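Local coordinates for protein 2-dehydro-3-deoxyphosphogluconate aldolase (Vibrio fischeri, PDB 3NZR) that belongs to the KDGP aldolase family of the TIM-barrel clan, with helices packed around a parallel sheet, at residues I114-I119 and W188-G193. Residues are numbered along the deposited sequence; the frame is centred on the assembly and turned at random.
Sequences IVNGLI and WLEPTG
Asn116 and Glu190 meet inside the barrel through one polar link: Asn116 ND2 donates to Glu190 OE1 at 2.8 Å, with 153° at the hydrogen. OE1 sits too near another atom, so this bond is best taken with caution. Amide and carboxylate planes stand 75° apart, so the two flat groups meet steeply turned and do not stack. Glu190 reaches out with its chain extended beyond CG, which carries the carboxylate over strand 160-163 to Asn116. Its second oxygen, OE2, is hydrogen-bonded to the hydroxyl of Ser160, while Asn116 ND2 also donates to Asn95 OD1 and Asn116 OD1 accepts from the backbone N of Gln96. Both ends of the amide are thereby fixed; of the buried carboxylate, OE2 is held by Ser160, whereas the grip on OE1 is less certain.

The strands 114-119 and 188-191 are two staves of a TIM barrel, separated in the sheet by 160-163. They share no ladder: their axes come within 8.4 Å at 60°, and the contact is made by inward-pointing side chains that meet over strand 160-163, near the level of Asn116 and Glu190, whose CA atoms lie 7.8 Å apart.

Van der Waals contacts flank the polar pair. Two set carbon against oxygen: Asn116 CB rests 3.4 Å from Glu190 OE2, and Ile114 CG2 approaches the same oxygen at 3.7 Å. The apolar one is made by the other branch of Ile114, CG1, which lies beside the backbone N and meets the edge of the Trp188 indole in the ring plane, 3.9 Å from CZ3. The two side chains cross at about a right angle.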
loop_
_atom_site.group_PDB
_atom_site.type_symbol
_atom_site.label_atom_id
_atom_site.label_comp_id
_atom_site.label_asym_id
_atom_site.label_seq_id
_atom_site.Cartn_x
_atom_site.Cartn_y
_atom_site.Cartn_z
ATOM N N ILE A 114 5.409 14.757 -3.938
ATOM C CA ILE A 114 5.044 13.834 -5.001
ATOM C C ILE A 114 5.576 12.449 -4.580
ATOM O O ILE A 114 6.749 12.309 -4.314
ATOM C CB ILE A 114 5.667 14.271 -6.336
ATOM C CG1 ILE A 114 5.100 15.584 -6.770
ATOM C CG2 ILE A 114 5.382 13.206 -7.451
ATOM C CD1 ILE A 114 5.974 16.422 -7.581
ATOM N N VAL A 115 4.720 11.448 -4.463
ATOM C CA VAL A 115 5.157 10.073 -4.206
ATOM C C VAL A 115 4.844 9.276 -5.485
ATOM O O VAL A 115 3.647 9.052 -5.815
ATOM C CB VAL A 115 4.447 9.440 -3.039
ATOM C CG1 VAL A 115 5.038 7.945 -2.792
ATOM C CG2 VAL A 115 4.655 10.267 -1.732
ATOM N N ASN A 116 5.900 8.818 -6.157
ATOM C CA ASN A 116 5.692 7.947 -7.326
ATOM C C ASN A 116 5.589 6.492 -6.972
ATOM O O ASN A 116 5.875 6.106 -5.830
ATOM C CB ASN A 116 6.675 8.282 -8.420
ATOM C CG ASN A 116 8.036 7.722 -8.213
ATOM O OD1 ASN A 116 8.237 6.660 -7.559
ATOM N ND2 ASN A 116 9.006 8.366 -8.832
ATOM N N GLY A 117 5.057 5.680 -7.847
ATOM C CA GLY A 117 4.988 4.220 -7.631
ATOM C C GLY A 117 5.453 3.445 -8.858
ATOM O O GLY A 117 4.935 3.638 -9.979
ATOM N N LEU A 118 6.387 2.528 -8.659
ATOM C CA LEU A 118 7.035 1.796 -9.753
ATOM C C LEU A 118 6.195 0.690 -10.248
ATOM O O LEU A 118 5.717 -0.171 -9.496
ATOM C CB LEU A 118 8.313 1.211 -9.270
ATOM C CG LEU A 118 9.124 0.320 -10.225
ATOM C CD1 LEU A 118 9.579 1.144 -11.293
ATOM C CD2 LEU A 118 10.314 -0.229 -9.466
ATOM N N ILE A 119 5.833 0.800 -11.521
ATOM C CA ILE A 119 5.161 -0.313 -12.164
ATOM C C ILE A 119 5.881 -0.514 -13.506
ATOM O O ILE A 119 6.574 0.371 -14.017
ATOM C CB ILE A 119 3.691 -0.050 -12.324
ATOM C CG1 ILE A 119 3.452 1.051 -13.349
ATOM C CG2 ILE A 119 2.984 0.248 -10.963
ATOM C CD1 ILE A 119 1.961 1.306 -13.403
ATOM N N TRP A 188 -0.407 11.545 -12.800
ATOM C CA TRP A 188 0.851 11.958 -13.410
ATOM C C TRP A 188 1.726 10.770 -13.786
ATOM O O TRP A 188 1.483 9.616 -13.374
ATOM C CB TRP A 188 1.611 12.909 -12.485
ATOM C CG TRP A 188 0.736 14.059 -12.006
ATOM C CD1 TRP A 188 -0.447 14.501 -12.557
ATOM C CD2 TRP A 188 1.006 14.919 -10.906
ATOM N NE1 TRP A 188 -0.934 15.566 -11.846
ATOM C CE2 TRP A 188 -0.059 15.853 -10.835
ATOM C CE3 TRP A 188 2.046 15.007 -9.985
ATOM C CZ2 TRP A 188 -0.118 16.841 -9.860
ATOM C CZ3 TRP A 188 1.989 16.003 -9.038
ATOM C CH2 TRP A 188 0.919 16.896 -8.968
ATOM N N LEU A 189 2.777 11.041 -14.539
ATOM C CA LEU A 189 3.583 9.994 -15.189
ATOM C C LEU A 189 5.027 10.357 -15.222
ATOM O O LEU A 189 5.405 11.511 -15.483
ATOM C CB LEU A 189 3.095 9.876 -16.666
ATOM C CG LEU A 189 3.695 8.768 -17.519
ATOM C CD1 LEU A 189 3.476 7.361 -16.962
ATOM C CD2 LEU A 189 3.132 8.928 -18.963
ATOM N N GLU A 190 5.881 9.412 -14.903
ATOM C CA GLU A 190 7.307 9.637 -14.799
ATOM C C GLU A 190 7.989 8.599 -15.685
ATOM O O GLU A 190 8.287 7.459 -15.299
ATOM C CB GLU A 190 7.759 9.544 -13.345
ATOM C CG GLU A 190 6.907 10.317 -12.421
ATOM C CD GLU A 190 7.576 10.638 -11.112
ATOM O OE1 GLU A 190 8.798 10.262 -10.886
ATOM O OE2 GLU A 190 6.829 11.153 -10.234
ATOM N N PRO A 191 8.268 8.967 -16.943
ATOM C CA PRO A 191 8.963 7.974 -17.750
ATOM C C PRO A 191 10.400 7.752 -17.359
ATOM O O PRO A 191 11.122 8.712 -17.188
ATOM C CB PRO A 191 8.874 8.558 -19.161
ATOM C CG PRO A 191 7.979 9.679 -19.099
ATOM C CD PRO A 191 7.917 10.157 -17.699
ATOM N N THR A 192 10.841 6.495 -17.243
ATOM C CA THR A 192 12.119 6.224 -16.747
ATOM C C THR A 192 12.792 4.977 -17.417
ATOM O O THR A 192 12.162 3.896 -17.550
ATOM C CB THR A 192 12.109 5.995 -15.243
ATOM O OG1 THR A 192 11.371 7.034 -14.536
ATOM C CG2 THR A 192 13.520 5.910 -14.711
ATOM N N GLY A 193 14.058 5.147 -17.830
ATOM C CA GLY A 193 14.847 4.062 -18.359
ATOM C C GLY A 193 15.166 4.260 -19.823
ATOM O O GLY A 193 14.234 4.225 -20.642
#